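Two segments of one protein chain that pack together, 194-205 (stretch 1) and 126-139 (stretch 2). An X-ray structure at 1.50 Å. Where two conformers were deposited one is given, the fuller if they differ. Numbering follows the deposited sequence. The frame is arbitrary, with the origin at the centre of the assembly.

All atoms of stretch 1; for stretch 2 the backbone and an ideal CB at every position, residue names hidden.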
ATOM      1  N   LYS A 194     -20.070  -1.501   8.864  1.00 19.56           N
ATOM      2  CA  LYS A 194     -20.848  -2.336   9.775  1.00 18.65           C
ATOM      3  C   LYS A 194     -20.304  -3.753   9.838  1.00 17.61           C
ATOM      4  O   LYS A 194     -20.428  -4.406  10.879  1.00 17.92           O
ATOM      5  CB  LYS A 194     -22.330  -2.316   9.409  1.00 19.91           C
ATOM      6  CG  LYS A 194     -23.016  -1.025   9.822  1.00 21.57           C
ATOM      7  CD  LYS A 194     -24.513  -1.139   9.608  1.00 20.88           C
ATOM      8  CE  LYS A 194     -25.235   0.121  10.073  1.00 23.94           C
ATOM      9  NZ  LYS A 194     -24.824   0.556  11.438  1.00 28.87           N
ATOM     10  N   LEU A 195     -19.705  -4.249   8.743  1.00 17.20           N
ATOM     11  CA  LEU A 195     -18.991  -5.521   8.812  1.00 18.48           C
ATOM     12  C   LEU A 195     -17.775  -5.417   9.735  1.00 20.23           C
ATOM     13  O   LEU A 195     -17.556  -6.299  10.572  1.00 21.14           O
ATOM     14  CB  LEU A 195     -18.607  -5.987   7.407  1.00 20.72           C
ATOM     15  CG  LEU A 195     -17.779  -7.276   7.305  1.00 23.00           C
ATOM     16  CD1 LEU A 195     -18.577  -8.451   7.841  1.00 22.86           C
ATOM     17  CD2 LEU A 195     -17.300  -7.538   5.876  1.00 24.26           C
ATOM     18  N   LEU A 196     -16.999  -4.327   9.635  1.00 16.16           N
ATOM     19  CA  LEU A 196     -15.902  -4.126  10.579  1.00 20.98           C
ATOM     20  C   LEU A 196     -16.417  -4.130  12.008  1.00 17.14           C
ATOM     21  O   LEU A 196     -15.838  -4.786  12.884  1.00 19.48           O
ATOM     22  CB  LEU A 196     -15.184  -2.803  10.282  1.00 17.58           C
ATOM     23  CG  LEU A 196     -14.203  -2.304  11.352  1.00 17.97           C
ATOM     24  CD1 LEU A 196     -13.077  -3.318  11.508  1.00 16.01           C
ATOM     25  CD2 LEU A 196     -13.683  -0.935  10.980  1.00 20.39           C
ATOM     26  N   LYS A 197     -17.532  -3.441  12.255  1.00 19.49           N
ATOM     27  CA  LYS A 197     -18.053  -3.397  13.617  1.00 18.11           C
ATOM     28  C   LYS A 197     -18.509  -4.775  14.083  1.00 20.55           C
ATOM     29  O   LYS A 197     -18.303  -5.139  15.247  1.00 19.33           O
ATOM     30  CB  LYS A 197     -19.173  -2.362  13.747  1.00 25.50           C
ATOM     31  CG  LYS A 197     -19.612  -2.187  15.191  1.00 23.94           C
ATOM     32  CD  LYS A 197     -20.501  -0.984  15.416  1.00 31.90           C
ATOM     33  CE  LYS A 197     -20.631  -0.739  16.910  1.00 34.62           C
ATOM     34  NZ  LYS A 197     -19.489   0.088  17.412  1.00 35.54           N
ATOM     35  N   ARG A 198     -19.080  -5.573  13.175  1.00 19.91           N
ATOM     36  CA  ARG A 198     -19.441  -6.945  13.513  1.00 22.86           C
ATOM     37  C   ARG A 198     -18.219  -7.742  13.958  1.00 20.01           C
ATOM     38  O   ARG A 198     -18.264  -8.456  14.962  1.00 19.63           O
ATOM     39  CB  ARG A 198     -20.116  -7.613  12.313  1.00 20.70           C
ATOM     40  CG  ARG A 198     -20.563  -9.047  12.591  1.00 29.35           C
ATOM     41  CD  ARG A 198     -21.009  -9.768  11.324  1.00 29.19           C
ATOM     42  NE  ARG A 198     -21.103 -11.211  11.525  1.00 29.79           N
ATOM     43  CZ  ARG A 198     -21.208 -12.091  10.532  1.00 29.20           C
ATOM     44  NH1 ARG A 198     -21.215 -11.670   9.275  1.00 30.96           N
ATOM     45  NH2 ARG A 198     -21.286 -13.393  10.788  1.00 32.76           N
ATOM     46  N   LEU A 199     -17.100  -7.600  13.244  1.00 18.86           N
ATOM     47  CA  LEU A 199     -15.879  -8.305  13.625  1.00 20.02           C
ATOM     48  C   LEU A 199     -15.418  -7.919  15.030  1.00 19.86           C
ATOM     49  O   LEU A 199     -14.969  -8.777  15.807  1.00 18.83           O
ATOM     50  CB  LEU A 199     -14.773  -8.005  12.614  1.00 17.10           C
ATOM     51  CG  LEU A 199     -14.976  -8.386  11.150  1.00 20.25           C
ATOM     52  CD1 LEU A 199     -13.693  -8.101  10.386  1.00 18.60           C
ATOM     53  CD2 LEU A 199     -15.389  -9.851  11.012  1.00 23.50           C
ATOM     54  N   VAL A 200     -15.519  -6.634  15.375  1.00 17.83           N
ATOM     55  CA  VAL A 200     -15.154  -6.187  16.713  1.00 20.95           C
ATOM     56  C   VAL A 200     -16.165  -6.695  17.731  1.00 20.91           C
ATOM     57  O   VAL A 200     -15.792  -7.217  18.791  1.00 21.05           O
ATOM     58  CB  VAL A 200     -15.052  -4.650  16.738  1.00 20.78           C
ATOM     59  CG1 VAL A 200     -14.763  -4.156  18.149  1.00 22.79           C
ATOM     60  CG2 VAL A 200     -13.966  -4.183  15.770  1.00 20.66           C
ATOM     61  N   ASP A 201     -17.459  -6.557  17.417  1.00 21.89           N
ATOM     62  CA  ASP A 201     -18.512  -6.944  18.356  1.00 24.66           C
ATOM     63  C   ASP A 201     -18.477  -8.433  18.635  1.00 24.87           C
ATOM     64  O   ASP A 201     -18.766  -8.869  19.755  1.00 27.01           O
ATOM     65  CB  ASP A 201     -19.891  -6.583  17.805  1.00 22.68           C
ATOM     66  CG  ASP A 201     -20.178  -5.095  17.841  1.00 23.82           C
ATOM     67  OD1 ASP A 201     -19.431  -4.338  18.504  1.00 25.95           O
ATOM     68  OD2 ASP A 201     -21.191  -4.692  17.230  1.00 34.00           O
ATOM     69  N   GLU A 202     -18.177  -9.234  17.626  1.00 21.64           N
ATOM     70  CA  GLU A 202     -18.103 -10.669  17.841  1.00 25.25           C
ATOM     71  C   GLU A 202     -16.761 -11.121  18.402  1.00 24.25           C
ATOM     72  O   GLU A 202     -16.562 -12.328  18.568  1.00 24.71           O
ATOM     73  CB  GLU A 202     -18.470 -11.424  16.563  1.00 28.15           C
ATOM     74  CG  GLU A 202     -19.903 -11.173  16.131  1.00 28.65           C
ATOM     75  CD  GLU A 202     -20.347 -12.044  14.977  1.00 33.67           C
ATOM     76  OE1 GLU A 202     -19.726 -13.102  14.736  1.00 30.63           O
ATOM     77  OE2 GLU A 202     -21.324 -11.658  14.302  1.00 34.02           O
ATOM     78  N   GLY A 203     -15.843 -10.193  18.689  1.00 21.40           N
ATOM     79  CA  GLY A 203     -14.587 -10.517  19.344  1.00 18.88           C
ATOM     80  C   GLY A 203     -13.488 -11.033  18.439  1.00 20.32           C
ATOM     81  O   GLY A 203     -12.452 -11.488  18.943  1.00 25.84           O
ATOM     82  N   ILE A 204     -13.687 -10.979  17.123  1.00 22.41           N
ATOM     83  CA  ILE A 204     -12.686 -11.422  16.149  0.73 19.93           C
ATOM     84  C   ILE A 204     -11.552 -10.412  16.052  1.00 20.00           C
ATOM     85  O   ILE A 204     -10.393 -10.768  15.800  1.00 18.66           O
ATOM     86  CB  ILE A 204     -13.375 -11.598  14.780  0.73 21.02           C
ATOM     87  CG1 ILE A 204     -14.607 -12.489  14.909  0.73 22.29           C
ATOM     88  CG2 ILE A 204     -12.407 -12.137  13.722  0.73 22.71           C
ATOM     89  CD1 ILE A 204     -14.270 -13.863  15.374  0.73 21.67           C
ATOM     90  N   LEU A 205     -11.892  -9.127  16.165  1.00 19.44           N
ATOM     91  CA  LEU A 205     -10.926  -8.045  16.190  1.00 16.77           C
ATOM     92  C   LEU A 205     -11.019  -7.326  17.521  1.00 20.36           C
ATOM     93  O   LEU A 205     -12.099  -7.209  18.119  1.00 21.35           O
ATOM     94  CB  LEU A 205     -11.183  -7.031  15.077  1.00 15.47           C
ATOM     95  CG  LEU A 205     -10.885  -7.513  13.666  1.00 15.15           C
ATOM     96  CD1 LEU A 205     -11.219  -6.412  12.692  1.00 18.40           C
ATOM     97  CD2 LEU A 205      -9.430  -7.985  13.522  1.00 16.32           C
ATOM     98  N   UNK A 126     -15.590 -17.495   2.483  1.00 27.08           N
ATOM     99  CA  UNK A 126     -16.490 -16.411   2.841  1.00 23.93           C
ATOM    100  C   UNK A 126     -16.076 -15.827   4.179  1.00 22.56           C
ATOM    101  O   UNK A 126     -15.342 -16.448   4.953  1.00 19.96           O
ATOM    102  CB  UNK A 126     -17.940 -16.896   2.888  1.00 23.93           C
ATOM    103  N   UNK A 127     -16.530 -14.593   4.420  1.00 21.65           N
ATOM    104  CA  UNK A 127     -16.286 -13.946   5.706  1.00 20.00           C
ATOM    105  C   UNK A 127     -17.008 -14.678   6.828  1.00 21.00           C
ATOM    106  O   UNK A 127     -16.497 -14.753   7.949  1.00 23.06           O
ATOM    107  CB  UNK A 127     -16.729 -12.482   5.662  1.00 20.00           C
ATOM    108  N   UNK A 128     -18.179 -15.244   6.542  1.00 21.31           N
ATOM    109  CA  UNK A 128     -18.861 -16.065   7.540  1.00 21.58           C
ATOM    110  C   UNK A 128     -18.006 -17.256   7.947  1.00 22.19           C
ATOM    111  O   UNK A 128     -17.913 -17.590   9.136  1.00 20.65           O
ATOM    112  CB  UNK A 128     -20.210 -16.547   7.004  1.00 21.58           C
ATOM    113  N   UNK A 129     -17.357 -17.897   6.971  1.00 21.37           N
ATOM    114  CA  UNK A 129     -16.443 -18.992   7.276  1.00 23.82           C
ATOM    115  C   UNK A 129     -15.206 -18.485   8.005  1.00 21.81           C
ATOM    116  O   UNK A 129     -14.741 -19.115   8.964  1.00 19.55           O
ATOM    117  CB  UNK A 129     -16.037 -19.721   5.994  1.00 23.82           C
ATOM    118  N   UNK A 130     -14.673 -17.333   7.588  1.00 20.52           N
ATOM    119  CA  UNK A 130     -13.515 -16.781   8.279  1.00 19.24           C
ATOM    120  C   UNK A 130     -13.844 -16.481   9.735  1.00 20.05           C
ATOM    121  O   UNK A 130     -13.051 -16.789  10.633  1.00 17.88           O
ATOM    122  CB  UNK A 130     -13.026 -15.513   7.575  1.00 19.24           C
ATOM    123  N   UNK A 131     -15.032 -15.930   9.996  1.00 20.12           N
ATOM    124  CA  UNK A 131     -15.425 -15.614  11.367  1.00 19.17           C
ATOM    125  C   UNK A 131     -15.485 -16.873  12.227  1.00 20.64           C
ATOM    126  O   UNK A 131     -15.003 -16.882  13.364  1.00 18.20           O
ATOM    127  CB  UNK A 131     -16.780 -14.903  11.381  1.00 19.17           C
ATOM    128  N   UNK A 132     -16.070 -17.951  11.695  1.00 18.39           N
ATOM    129  CA  UNK A 132     -16.168 -19.202  12.445  1.00 17.68           C
ATOM    130  C   UNK A 132     -14.783 -19.778  12.728  1.00 18.50           C
ATOM    131  O   UNK A 132     -14.482 -20.188  13.854  1.00 20.36           O
ATOM    132  CB  UNK A 132     -17.015 -20.219  11.678  1.00 17.68           C
ATOM    133  N   UNK A 133     -13.928 -19.811  11.709  1.00 20.23           N
ATOM    134  CA  UNK A 133     -12.582 -20.356  11.877  1.00 20.24           C
ATOM    135  C   UNK A 133     -11.793 -19.550  12.899  1.00 20.91           C
ATOM    136  O   UNK A 133     -11.074 -20.111  13.731  1.00 19.22           O
ATOM    137  CB  UNK A 133     -11.841 -20.377  10.538  1.00 20.24           C
ATOM    138  N   UNK A 134     -11.893 -18.223  12.840  1.00 18.76           N
ATOM    139  CA  UNK A 134     -11.179 -17.381  13.794  1.00 17.98           C
ATOM    140  C   UNK A 134     -11.677 -17.606  15.214  1.00 18.38           C
ATOM    141  O   UNK A 134     -10.878 -17.679  16.155  1.00 18.03           O
ATOM    142  CB  UNK A 134     -11.327 -15.906  13.415  1.00 17.98           C
ATOM    143  N   UNK A 135     -12.998 -17.689  15.393  1.00 20.88           N
ATOM    144  CA  UNK A 135     -13.544 -17.976  16.716  1.00 22.51           C
ATOM    145  C   UNK A 135     -13.027 -19.310  17.236  1.00 18.89           C
ATOM    146  O   UNK A 135     -12.649 -19.427  18.408  1.00 23.22           O
ATOM    147  CB  UNK A 135     -15.073 -17.982  16.675  1.00 22.51           C
ATOM    148  N   UNK A 136     -13.008 -20.330  16.374  1.00 20.79           N
ATOM    149  CA  UNK A 136     -12.505 -21.635  16.785  1.00 20.89           C
ATOM    150  C   UNK A 136     -11.054 -21.549  17.242  1.00 22.10           C
ATOM    151  O   UNK A 136     -10.690 -22.101  18.285  1.00 22.90           O
ATOM    152  CB  UNK A 136     -12.636 -22.640  15.639  1.00 20.89           C
ATOM    153  N   UNK A 137     -10.220 -20.832  16.487  1.00 18.36           N
ATOM    154  CA  UNK A 137      -8.807 -20.681  16.838  0.53 21.51           C
ATOM    155  C   UNK A 137      -8.655 -19.934  18.156  1.00 20.47           C
ATOM    156  O   UNK A 137      -7.848 -20.307  19.018  1.00 21.13           O
ATOM    157  CB  UNK A 137      -8.053 -19.948  15.727  0.53 21.51           C
ATOM    158  N   UNK A 138      -9.429 -18.859  18.336  1.00 22.58           N
ATOM    159  CA  UNK A 138      -9.326 -18.073  19.563  1.00 23.77           C
ATOM    160  C   UNK A 138      -9.693 -18.912  20.779  1.00 25.48           C
ATOM    161  O   UNK A 138      -9.111 -18.742  21.858  1.00 24.25           O
ATOM    162  CB  UNK A 138     -10.226 -16.838  19.485  1.00 23.77           C
ATOM    163  N   UNK A 139     -10.648 -19.829  20.615  1.00 22.01           N
ATOM    164  CA  UNK A 139     -11.076 -20.700  21.707  1.00 26.16           C
ATOM    165  C   UNK A 139     -10.103 -21.846  21.947  1.00 27.48           C
ATOM    166  O   UNK A 139      -9.734 -22.121  23.095  1.00 29.05           O
ATOM    167  CB  UNK A 139     -12.469 -21.261  21.414  1.00 26.16           C
TER

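Stretch 2 is helical from 127 to 139, and its axis runs at 19° to that of helix 194-201, the two helices running in roughly the same N-to-C sense with a closest approach of 11.9 Å.

Position 126 has extended backbone angles (-129/160) immediately before the helix, and nothing of stretch 1 lies within 5.5 Å of its ideal CB. Ser, Thr, Asp or Asn would suit an N-cap. It is Thr-126, whose OG1 accepts from the backbone N of 129 at 3.0 Å, a capping bond.

At 127 the CA-to-CB bond points toward stretch 1, and the ideal CB lies 4.9 Å from Leu-195 CD1. Leu-195 and Leu-199 offer an apolar surface, so Leu, Ile, Met or Phe are plausible. The residue is Met-127; its CG comes within 4.4 Å of Leu-195 CD2, and its CE reaches 4.1 Å from Leu-199 CD2.

Position 128 points sideways, with its ideal CB 5.0 Å from Arg-198 NH2. A positive charge at that distance favours Asp or Glu, though Asn or Gln could also accept. Asp-128 is found: OD1 accepts from both Arg-198 NH1 (3.2 Å) and NH2 (3.1 Å), lying at the edge of the guanidinium in a salt bridge.

Position 129 is out of reach, so most side chains would suit it; 130 points sideways and could take a medium apolar chain whose end turns toward stretch 1. They are Glu-129 and Leu-130.

The ideal CB of 131 points toward stretch 1 and is 4.8 Å from each of Arg-198 NH2, Ile-204 CG1 and Glu-202 OE1. Leu-199 CD2 lies a little farther, 5.3 Å from the ideal CB of 131, so a branched or long aliphatic chain could cover this mixed surface; Ile, Leu, Val or Met would serve. Ile-131 places CG1 3.8 Å from Leu-199 CD2 and CG2 4.1 Å from Ile-204 CD1, while its CD1 sits over one guanidinium face, 3.5 Å from Arg-198 CZ.

Position 132 points away and 133 is out of reach; neither is constrained here. They are Glu-132 and Ile-133.

At 134 the ideal CB is already 3.9 Å from Ile-204 CG2, and the CA atoms of 134 and Ile-204 are only 6.6 Å apart. This close approach favours Ala, Gly or Ser. Ala-134 makes that methyl-to-methyl contact, CB to CG2, at 3.9 Å.

Position 135 points sideways, its ideal CB 4.4 Å from Ile-204 CD1, with the Glu-202 carboxylate farther out. A long chain with an apolar stem and a positive end, Lys or Arg, fits both. Lys-135 packs CG 3.4 Å from Ile-204 CD1 and extends NZ to Glu-202 OE1, a 2.9 Å salt bridge.

Positions 136 and 137 are out of reach, so stretch 1 sets no preference; they are Gln-136 and Ile-137.

Position 138 points toward stretch 1, its ideal CB 5.8 Å from Gly-203 O and 7.1 Å from Ile-204 O; Asp, Asn or Ser could reach these carbonyls through water, or a donor directly. It is Asp-138. Water 1 lies 2.9 Å from Asp-138 OD2 and 2.8 Å from Ile-204 O, bridging the stretches in hydrogen-bonding range, though it has more acceptors in reach than protons.

Position 139, out of reach, is Glu-139.

Stretch 2 126-139: TMDELIEIAKQIDE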
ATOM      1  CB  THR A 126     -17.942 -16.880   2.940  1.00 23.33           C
ATOM      2  OG1 THR A 126     -18.074 -17.760   4.060  1.00 25.68           O
ATOM      3  CG2 THR A 126     -18.356 -17.607   1.682  1.00 28.47           C
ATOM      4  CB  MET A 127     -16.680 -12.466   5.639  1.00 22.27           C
ATOM      5  CG  MET A 127     -15.685 -11.553   4.872  1.00 25.56           C
ATOM      6  SD  MET A 127     -13.997 -11.509   5.559  1.00 24.65           S
ATOM      7  CE  MET A 127     -14.261 -10.867   7.222  1.00 24.25           C
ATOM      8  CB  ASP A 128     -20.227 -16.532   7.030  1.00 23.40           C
ATOM      9  CG  ASP A 128     -21.276 -15.426   7.056  1.00 27.50           C
ATOM     10  OD1 ASP A 128     -21.172 -14.523   7.907  1.00 30.36           O
ATOM     11  OD2 ASP A 128     -22.243 -15.490   6.276  1.00 34.78           O
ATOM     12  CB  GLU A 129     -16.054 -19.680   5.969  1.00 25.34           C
ATOM     13  CG  GLU A 129     -15.401 -21.040   6.094  1.00 29.67           C
ATOM     14  CD  GLU A 129     -14.770 -21.492   4.786  1.00 34.03           C
ATOM     15  OE1 GLU A 129     -15.163 -20.958   3.724  1.00 33.10           O
ATOM     16  OE2 GLU A 129     -13.885 -22.377   4.819  1.00 38.29           O
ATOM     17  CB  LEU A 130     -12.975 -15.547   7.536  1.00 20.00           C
ATOM     18  CG  LEU A 130     -11.786 -14.788   8.150  1.00 19.75           C
ATOM     19  CD1 LEU A 130     -10.950 -14.131   7.070  1.00 18.78           C
ATOM     20  CD2 LEU A 130     -12.220 -13.716   9.160  1.00 20.01           C
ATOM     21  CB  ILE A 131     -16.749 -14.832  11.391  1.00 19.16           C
ATOM     22  CG1 ILE A 131     -16.523 -13.428  10.837  1.00 22.38           C
ATOM     23  CG2 ILE A 131     -17.308 -14.785  12.803  1.00 21.20           C
ATOM     24  CD1 ILE A 131     -17.804 -12.691  10.495  1.00 24.48           C
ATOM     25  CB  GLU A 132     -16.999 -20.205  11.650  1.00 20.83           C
ATOM     26  CG  GLU A 132     -17.008 -21.621  12.219  1.00 30.43           C
ATOM     27  CD  GLU A 132     -18.319 -22.337  11.934  1.00 23.66           C
ATOM     28  OE1 GLU A 132     -18.644 -22.520  10.747  1.00 35.46           O
ATOM     29  OE2 GLU A 132     -19.048 -22.674  12.893  1.00 36.03           O
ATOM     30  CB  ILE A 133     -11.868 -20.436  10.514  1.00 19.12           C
ATOM     31  CG1 ILE A 133     -12.558 -21.472   9.636  1.00 22.14           C
ATOM     32  CG2 ILE A 133     -10.407 -20.807  10.663  1.00 21.38           C
ATOM     33  CD1 ILE A 133     -12.110 -21.423   8.201  1.00 27.21           C
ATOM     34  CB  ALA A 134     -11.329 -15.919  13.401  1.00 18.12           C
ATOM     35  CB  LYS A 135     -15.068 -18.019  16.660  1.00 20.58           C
ATOM     36  CG  LYS A 135     -15.751 -16.690  16.505  1.00 26.09           C
ATOM     37  CD  LYS A 135     -17.275 -16.843  16.423  1.00 27.38           C
ATOM     38  CE  LYS A 135     -17.969 -15.492  16.334  1.00 31.37           C
ATOM     39  NZ  LYS A 135     -19.437 -15.658  16.110  1.00 37.61           N
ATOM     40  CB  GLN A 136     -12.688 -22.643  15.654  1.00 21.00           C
ATOM     41  CG  GLN A 136     -12.247 -24.047  16.048  1.00 29.04           C
ATOM     42  CD  GLN A 136     -12.284 -25.050  14.911  1.00 33.87           C
ATOM     43  OE1 GLN A 136     -12.790 -24.768  13.823  1.00 33.82           O
ATOM     44  NE2 GLN A 136     -11.816 -26.258  15.190  1.00 33.63           N
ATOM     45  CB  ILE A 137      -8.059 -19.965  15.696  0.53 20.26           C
ATOM     46  CG1 ILE A 137      -8.082 -20.801  14.412  0.53 21.37           C
ATOM     47  CG2 ILE A 137      -6.633 -19.613  16.118  0.53 20.38           C
ATOM     48  CD1 ILE A 137      -7.178 -22.009  14.455  0.53 21.24           C
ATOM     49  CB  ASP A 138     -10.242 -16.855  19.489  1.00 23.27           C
ATOM     50  CG  ASP A 138      -9.680 -15.736  18.624  1.00 21.58           C
ATOM     51  OD1 ASP A 138      -8.444 -15.677  18.413  1.00 20.96           O
ATOM     52  OD2 ASP A 138     -10.496 -14.917  18.148  1.00 23.54           O
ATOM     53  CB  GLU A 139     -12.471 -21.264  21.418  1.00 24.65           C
ATOM     54  CG  GLU A 139     -12.820 -22.487  22.274  1.00 35.72           C
ATOM     55  CD  GLU A 139     -14.304 -22.741  22.398  1.00 42.99           C
ATOM     56  OE1 GLU A 139     -14.705 -23.376  23.400  1.00 43.97           O
ATOM     57  OE2 GLU A 139     -15.060 -22.367  21.474  1.00 49.51           O
TER
HETATM   58  O   HOH W   1      -8.977 -13.149  16.371  1.00 18.34           O
HETATM   59  O   HOH W   2     -12.721 -14.724  19.136  1.00 23.84           O
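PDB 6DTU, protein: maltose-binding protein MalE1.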